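Local coordinates for prophenoloxidase b (Marsupenaeus japonicus, PDB 3WKY) that is the type 3 copper precursor of a haemolymph phenoloxidase, which hydroxylates monophenols and oxidises o-diphenols at a dinuclear copper centre, at the interface of chains A and B. Sequence-based numbering; all coordinates share one arbitrary frame. Chains: chain A/B, Prophenoloxidase b.

The interface of chains A and B. Residues chain A 178-180; chain B 299, 302-303, 306.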
# COMPACT_ATOMS: atom_id res chain seq x y z
N SER A 178 -0.97 28.91 13.52
CA SER A 178 0.42 28.51 13.67
C SER A 178 0.59 27.37 14.67
O SER A 178 1.44 26.50 14.49
CB SER A 178 1.32 29.69 14.07
OG SER A 178 1.55 30.56 12.96
N SER A 179 -0.24 27.35 15.71
CA SER A 179 -0.04 26.35 16.75
C SER A 179 -0.28 24.93 16.24
O SER A 179 0.20 23.97 16.85
CB SER A 179 -0.90 26.64 17.99
OG SER A 179 -2.27 26.67 17.65
N ARG A 180 -1.00 24.79 15.12
CA ARG A 180 -1.21 23.46 14.55
C ARG A 180 -0.57 23.27 13.17
O ARG A 180 -0.68 22.20 12.59
CB ARG A 180 -2.70 23.15 14.43
CG ARG A 180 -3.41 23.24 15.73
CD ARG A 180 -4.80 22.69 15.60
NE ARG A 180 -5.39 22.50 16.92
CZ ARG A 180 -6.58 21.96 17.12
NH1 ARG A 180 -7.30 21.55 16.08
NH2 ARG A 180 -7.05 21.84 18.36
N MET B 299 -1.87 15.52 18.17
CA MET B 299 -2.14 16.95 18.29
C MET B 299 -1.54 17.55 19.57
O MET B 299 -1.02 18.67 19.55
CB MET B 299 -3.64 17.27 18.19
CG MET B 299 -3.89 18.78 18.07
SD MET B 299 -3.10 19.54 16.63
CE MET B 299 -4.17 18.85 15.34
N THR B 302 1.96 18.05 18.53
CA THR B 302 2.03 19.23 17.68
C THR B 302 2.01 20.52 18.52
O THR B 302 2.82 21.44 18.30
CB THR B 302 0.87 19.24 16.67
OG1 THR B 302 1.02 18.12 15.78
CG2 THR B 302 0.83 20.53 15.87
N HIS B 303 1.09 20.58 19.48
CA HIS B 303 0.99 21.76 20.34
C HIS B 303 2.26 21.96 21.15
O HIS B 303 2.75 23.09 21.32
CB HIS B 303 -0.20 21.65 21.30
CG HIS B 303 -1.55 21.81 20.65
ND1 HIS B 303 -2.71 21.44 21.26
CD2 HIS B 303 -1.90 22.36 19.45
CE1 HIS B 303 -3.75 21.71 20.46
NE2 HIS B 303 -3.27 22.27 19.36
N HIS B 306 5.15 23.14 18.99
CA HIS B 306 4.97 24.57 18.73
C HIS B 306 5.49 25.42 19.89
O HIS B 306 6.25 26.37 19.69
CB HIS B 306 3.50 24.91 18.49
CG HIS B 306 3.25 26.38 18.31
ND1 HIS B 306 3.57 27.07 17.16
CD2 HIS B 306 2.70 27.29 19.15
CE1 HIS B 306 3.24 28.34 17.30
NE2 HIS B 306 2.71 28.50 18.49
O HOH W 1 3.91 25.79 14.67
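This patch joins two copies of a hemocyanin-family type 3 copper protein in the hexameric deposited assembly; the structure alone does not show that the contact forms in solution. A short 3-10 helix of chain A, 178-180, lies against one side of helix 294-310 of chain B. A:Ser179 hides the most surface and meets the partner largely through its backbone. Its CA sits over the centre of the B:His306 imidazole, 3.6 Å from the ring centroid, as a CH-pi contact. With CG anti to the backbone N (chi1 176°), the B:His306 ring is carried out toward chain A, and chi2 turns its face to A:Ser179. Water 1 lies 2.8 Å from ring nitrogen ND1 of B:His306. The same water is 2.6 Å from the carbonyl O of A:Ser178, so it bridges ring and backbone. A:Arg180 reaches out with an extended chain alongside B:His303. Its NE donates to NE2 of B:His303 at 3.2 Å, a moderately bent bond (148° at H). NE lies near the imidazole plane, but the guanidinium is turned 35° from the ring. B:Met299 crosses the arginine chain at about a right angle, with SD 3.7 Å from A:Arg180 CD. An alanine here removes the NE donor and the CG-CD stretch against B:Met299, and would probably leave B:His303 without this cross-chain bond and loosen this end of the patch. The methyl CG2 of B:Thr302 packs against the chain A backbone, 3.8 Å from A:Arg180 CA.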